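Local coordinates for putative ATPase, AAA family (Prochlorococcus marinus subsp. pastoris str. CCMP1986, PDB 3CTD), which probably acts, as a RarA/MGS1/WRNIP1-type DNA-dependent ATPase, in the cellular response to stalled DNA replication, this chain being its C-terminal part, at residues D67-A79 against I91-R103. The protein carries 1 engineered substitution. Numbering follows the deposited sequence.
Sequences DPNFIFRRLLISA and IVVVQSCCDAFDR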
loop_
_atom_site.group_PDB
_atom_site.type_symbol
_atom_site.label_atom_id
_atom_site.label_comp_id
_atom_site.label_asym_id
_atom_site.label_seq_id
_atom_site.Cartn_x
_atom_site.Cartn_y
_atom_site.Cartn_z
ATOM N N ASP B 67 -21.754 7.845 12.945
ATOM C CA ASP B 67 -20.346 7.801 13.361
ATOM C C ASP B 67 -19.448 7.440 12.174
ATOM O O ASP B 67 -19.661 6.409 11.574
ATOM C CB ASP B 67 -20.241 6.710 14.419
ATOM C CG ASP B 67 -18.843 6.543 14.971
ATOM O OD1 ASP B 67 -17.854 7.143 14.454
ATOM O OD2 ASP B 67 -18.744 5.772 15.948
ATOM N N PRO B 68 -18.453 8.278 11.818
ATOM C CA PRO B 68 -17.603 7.918 10.661
ATOM C C PRO B 68 -16.868 6.581 10.843
ATOM O O PRO B 68 -16.737 5.812 9.877
ATOM C CB PRO B 68 -16.593 9.086 10.548
ATOM C CG PRO B 68 -16.605 9.728 11.878
ATOM C CD PRO B 68 -18.020 9.541 12.439
ATOM N N ASN B 69 -16.413 6.289 12.059
ATOM C CA ASN B 69 -15.812 4.968 12.367
ATOM C C ASN B 69 -16.737 3.819 12.011
ATOM O O ASN B 69 -16.295 2.818 11.433
ATOM C CB ASN B 69 -15.412 4.852 13.843
ATOM C CG ASN B 69 -14.376 5.892 14.237
ATOM O OD1 ASN B 69 -13.317 5.999 13.605
ATOM N ND2 ASN B 69 -14.703 6.709 15.250
ATOM N N PHE B 70 -18.027 3.963 12.320
ATOM C CA PHE B 70 -18.985 2.965 11.893
ATOM C C PHE B 70 -19.023 2.842 10.349
ATOM O O PHE B 70 -18.948 1.748 9.797
ATOM C CB PHE B 70 -20.355 3.236 12.492
ATOM C CG PHE B 70 -21.400 2.296 12.048
ATOM C CD1 PHE B 70 -21.281 0.938 12.294
ATOM C CD2 PHE B 70 -22.517 2.758 11.376
ATOM C CE1 PHE B 70 -22.276 0.041 11.885
ATOM C CE2 PHE B 70 -23.507 1.872 10.950
ATOM C CZ PHE B 70 -23.392 0.498 11.217
ATOM N N ILE B 71 -19.060 3.950 9.641
ATOM C CA ILE B 71 -19.092 3.866 8.165
ATOM C C ILE B 71 -17.821 3.181 7.631
ATOM O O ILE B 71 -17.884 2.322 6.758
ATOM C CB ILE B 71 -19.215 5.273 7.531
ATOM C CG1 ILE B 71 -20.508 5.967 8.005
ATOM C CG2 ILE B 71 -19.046 5.210 6.023
ATOM C CD1 ILE B 71 -20.450 7.503 7.843
ATOM N N PHE B 72 -16.673 3.559 8.165
ATOM C CA PHE B 72 -15.391 2.917 7.785
ATOM C C PHE B 72 -15.310 1.424 8.106
ATOM O O PHE B 72 -14.635 0.693 7.392
ATOM C CB PHE B 72 -14.179 3.621 8.397
ATOM C CG PHE B 72 -13.680 4.738 7.570
ATOM C CD1 PHE B 72 -13.266 4.510 6.256
ATOM C CD2 PHE B 72 -13.641 6.018 8.071
ATOM C CE1 PHE B 72 -12.807 5.549 5.467
ATOM C CE2 PHE B 72 -13.177 7.037 7.285
ATOM C CZ PHE B 72 -12.770 6.814 5.976
ATOM N N ARG B 73 -16.000 0.981 9.156
ATOM C CA ARG B 73 -16.049 -0.460 9.472
ATOM C C ARG B 73 -16.703 -1.223 8.342
ATOM O O ARG B 73 -16.148 -2.208 7.855
ATOM C CB ARG B 73 -16.807 -0.729 10.778
ATOM C CG ARG B 73 -15.924 -0.959 11.989
ATOM C CD ARG B 73 -16.737 -1.140 13.301
ATOM N NE ARG B 73 -16.326 0.001 14.095
ATOM C CZ ARG B 73 -17.129 0.861 14.690
ATOM N NH1 ARG B 73 -18.461 0.669 14.674
ATOM N NH2 ARG B 73 -16.564 1.890 15.321
ATOM N N ARG B 74 -17.870 -0.744 7.928
ATOM C CA ARG B 74 -18.607 -1.346 6.844
ATOM C C ARG B 74 -17.907 -1.239 5.521
ATOM O O ARG B 74 -18.007 -2.140 4.718
ATOM C CB ARG B 74 -20.021 -0.771 6.745
ATOM C CG ARG B 74 -20.920 -1.209 7.887
ATOM C CD ARG B 74 -21.246 -2.743 7.952
ATOM N NE ARG B 74 -21.907 -3.039 9.238
ATOM C CZ ARG B 74 -23.239 -2.983 9.476
ATOM N NH1 ARG B 74 -24.102 -2.674 8.494
ATOM N NH2 ARG B 74 -23.716 -3.240 10.705
ATOM N N LEU B 75 -17.186 -0.150 5.287
ATOM C CA LEU B 75 -16.372 -0.053 4.098
ATOM C C LEU B 75 -15.185 -1.058 4.144
ATOM O O LEU B 75 -14.841 -1.661 3.116
ATOM C CB LEU B 75 -15.858 1.369 3.914
ATOM C CG LEU B 75 -16.826 2.494 3.522
ATOM C CD1 LEU B 75 -16.050 3.802 3.572
ATOM C CD2 LEU B 75 -17.281 2.253 2.110
ATOM N N LEU B 76 -14.574 -1.260 5.315
ATOM C CA LEU B 76 -13.458 -2.196 5.405
ATOM C C LEU B 76 -13.993 -3.599 5.132
ATOM O O LEU B 76 -13.467 -4.315 4.270
ATOM C CB LEU B 76 -12.740 -2.145 6.752
ATOM C CG LEU B 76 -11.830 -0.929 7.043
ATOM C CD1 LEU B 76 -11.568 -0.813 8.570
ATOM C CD2 LEU B 76 -10.511 -0.921 6.257
ATOM N N ILE B 77 -15.059 -3.968 5.843
ATOM C CA ILE B 77 -15.782 -5.215 5.586
ATOM C C ILE B 77 -16.146 -5.444 4.119
ATOM O O ILE B 77 -15.862 -6.490 3.555
ATOM C CB ILE B 77 -17.068 -5.286 6.427
ATOM C CG1 ILE B 77 -16.707 -5.205 7.926
ATOM C CG2 ILE B 77 -17.887 -6.535 6.073
ATOM C CD1 ILE B 77 -17.942 -5.205 8.870
ATOM N N SER B 78 -16.811 -4.478 3.505
ATOM C CA SER B 78 -17.231 -4.617 2.137
ATOM C C SER B 78 -16.010 -4.748 1.178
ATOM O O SER B 78 -16.053 -5.474 0.175
ATOM C CB SER B 78 -18.162 -3.460 1.772
ATOM O OG SER B 78 -17.989 -3.186 0.406
ATOM N N ALA B 79 -14.901 -4.109 1.508
ATOM C CA ALA B 79 -13.686 -4.310 0.721
ATOM C C ALA B 79 -13.186 -5.771 0.653
ATOM O O ALA B 79 -12.467 -6.161 -0.273
ATOM C CB ALA B 79 -12.575 -3.364 1.231
ATOM N N ILE B 91 -8.675 -3.236 0.130
ATOM C CA ILE B 91 -8.592 -3.142 1.587
ATOM C C ILE B 91 -7.457 -2.202 1.990
ATOM O O ILE B 91 -7.590 -1.498 2.959
ATOM C CB ILE B 91 -8.515 -4.527 2.323
ATOM C CG1 ILE B 91 -8.645 -4.364 3.826
ATOM C CG2 ILE B 91 -7.214 -5.257 2.046
ATOM C CD1 ILE B 91 -10.054 -4.241 4.260
ATOM N N VAL B 92 -6.367 -2.161 1.225
ATOM C CA VAL B 92 -5.279 -1.247 1.554
ATOM C C VAL B 92 -5.724 0.198 1.360
ATOM O O VAL B 92 -5.424 1.039 2.177
ATOM C CB VAL B 92 -4.023 -1.517 0.675
ATOM C CG1 VAL B 92 -2.889 -0.486 0.976
ATOM C CG2 VAL B 92 -3.544 -2.995 0.798
ATOM N N VAL B 93 -6.451 0.488 0.281
ATOM C CA VAL B 93 -6.830 1.864 -0.024
ATOM C C VAL B 93 -7.825 2.377 1.033
ATOM O O VAL B 93 -7.690 3.492 1.562
ATOM C CB VAL B 93 -7.443 1.977 -1.469
ATOM C CG1 VAL B 93 -8.166 3.339 -1.704
ATOM C CG2 VAL B 93 -6.374 1.711 -2.550
ATOM N N VAL B 94 -8.844 1.584 1.313
ATOM C CA VAL B 94 -9.858 1.975 2.274
ATOM C C VAL B 94 -9.263 2.136 3.671
ATOM O O VAL B 94 -9.653 3.032 4.394
ATOM C CB VAL B 94 -10.959 0.910 2.385
ATOM C CG1 VAL B 94 -11.815 1.223 3.559
ATOM C CG2 VAL B 94 -11.758 0.849 1.097
ATOM N N GLN B 95 -8.324 1.258 4.045
ATOM C CA GLN B 95 -7.699 1.341 5.353
ATOM C C GLN B 95 -6.923 2.637 5.457
ATOM O O GLN B 95 -6.919 3.320 6.469
ATOM C CB GLN B 95 -6.797 0.133 5.635
ATOM C CG GLN B 95 -5.960 0.291 6.892
ATOM C CD GLN B 95 -6.827 0.407 8.118
ATOM O OE1 GLN B 95 -7.797 -0.369 8.301
ATOM N NE2 GLN B 95 -6.501 1.374 8.986
ATOM N N SER B 96 -6.302 2.991 4.364
ATOM C CA SER B 96 -5.560 4.215 4.288
ATOM C C SER B 96 -6.448 5.494 4.281
ATOM O O SER B 96 -6.059 6.512 4.828
ATOM C CB SER B 96 -4.708 4.117 3.020
ATOM O OG SER B 96 -4.028 5.304 2.761
ATOM N N CYS B 97 -7.628 5.437 3.650
ATOM C CA CYS B 97 -8.675 6.437 3.819
ATOM C C CYS B 97 -9.075 6.583 5.292
ATOM O O CYS B 97 -9.107 7.708 5.814
ATOM C CB CYS B 97 -9.884 6.067 2.961
ATOM S SG CYS B 97 -9.549 6.291 1.187
ATOM N N CYS B 98 -9.330 5.456 5.961
ATOM C CA CYS B 98 -9.624 5.439 7.395
ATOM C C CYS B 98 -8.482 6.113 8.203
ATOM O O CYS B 98 -8.716 7.052 8.974
ATOM C CB CYS B 98 -9.950 4.005 7.857
ATOM S SG CYS B 98 -10.352 3.812 9.635
ATOM N N ASP B 99 -7.241 5.700 7.984
ATOM C CA ASP B 99 -6.140 6.394 8.647
ATOM C C ASP B 99 -6.065 7.879 8.293
ATOM O O ASP B 99 -5.695 8.722 9.134
ATOM C CB ASP B 99 -4.791 5.748 8.348
ATOM C CG ASP B 99 -4.694 4.390 8.885
ATOM O OD1 ASP B 99 -5.465 4.042 9.780
ATOM O OD2 ASP B 99 -3.859 3.631 8.398
ATOM N N ALA B 100 -6.371 8.232 7.049
ATOM C CA ALA B 100 -6.288 9.640 6.700
ATOM C C ALA B 100 -7.364 10.393 7.502
ATOM O O ALA B 100 -7.080 11.413 8.125
ATOM C CB ALA B 100 -6.438 9.830 5.241
ATOM N N PHE B 101 -8.558 9.829 7.593
ATOM C CA PHE B 101 -9.612 10.459 8.362
ATOM C C PHE B 101 -9.216 10.657 9.845
ATOM O O PHE B 101 -9.454 11.750 10.392
ATOM C CB PHE B 101 -10.951 9.708 8.199
ATOM C CG PHE B 101 -12.111 10.405 8.861
ATOM C CD1 PHE B 101 -12.981 11.195 8.116
ATOM C CD2 PHE B 101 -12.297 10.317 10.245
ATOM C CE1 PHE B 101 -14.048 11.867 8.731
ATOM C CE2 PHE B 101 -13.336 10.983 10.863
ATOM C CZ PHE B 101 -14.222 11.773 10.110
ATOM N N ASP B 102 -8.636 9.636 10.495
ATOM C CA ASP B 102 -8.120 9.803 11.877
ATOM C C ASP B 102 -7.145 10.972 11.997
ATOM O O ASP B 102 -7.182 11.723 12.955
ATOM C CB ASP B 102 -7.586 8.486 12.528
ATOM C CG ASP B 102 -8.759 7.488 12.909
ATOM O OD1 ASP B 102 -9.919 7.957 13.128
ATOM O OD2 ASP B 102 -8.563 6.236 12.968
ATOM N N ARG B 103 -6.304 11.182 11.004
ATOM C CA ARG B 103 -5.383 12.307 11.091
ATOM C C ARG B 103 -6.053 13.645 10.839
ATOM O O ARG B 103 -5.599 14.648 11.379
ATOM C CB ARG B 103 -4.179 12.139 10.148
HETATM O O HOH W 1 -9.728 -5.898 -1.112
#
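The aromatic contacts centre on Phe72, whose ring lies over the backbone of Cys98: the CA of Cys98 stands 3.7 Å from the ring centroid and 10° off its normal, a CH-pi contact. The sulfur of Cys98, swung anti to its own backbone N (chi1 -180°), comes obliquely to the same ring, with SG 4.0 Å from Phe72 CG, in a sulfur-aromatic contact. Phe72 also turns an edge toward the face of Phe101 in an offset edge-to-face pair, the planes 62° apart and CE2 of Phe72 3.6 Å from CB of Phe101. Farther out, the side chain of Pro68 crosses that of Phe101 at about a right angle, its CG 3.6 Å from Phe101 CZ. The successive helices 68-83 and 90-104 form an antiparallel alpha-alpha hairpin within the MgsA-type C-terminal region; the axes of segments 68-79 and 91-103 approach to 9.2 Å, with Phe72 as a knob in the hole formed by Val94, Cys97, Cys98 and Phe101. With an alanine at Phe72 that hole is likely to lose its filling and Phe101 its edge-to-face partner. Leu113 of helix 110-121 also touches Phe72. Aliphatic packing continues toward Ala79: Leu76 CD2 meets Val94 CG1 at 3.7 Å, and Ile91 CD1 reaches the methyl of Ala79. The same two methyls also lie against polar atoms, Leu76 CD2 against Gln95 OE1 and Ile91 CD1 against Leu76 O. Polar contacts lie at the two ends of the pair. Asp67 N-caps helix 68-83 through OD1, which accepts from Asn69 N from above the carboxylate plane, and at the other end a water bridges Ala79 O, 2.9 Å away, and Ile91 N.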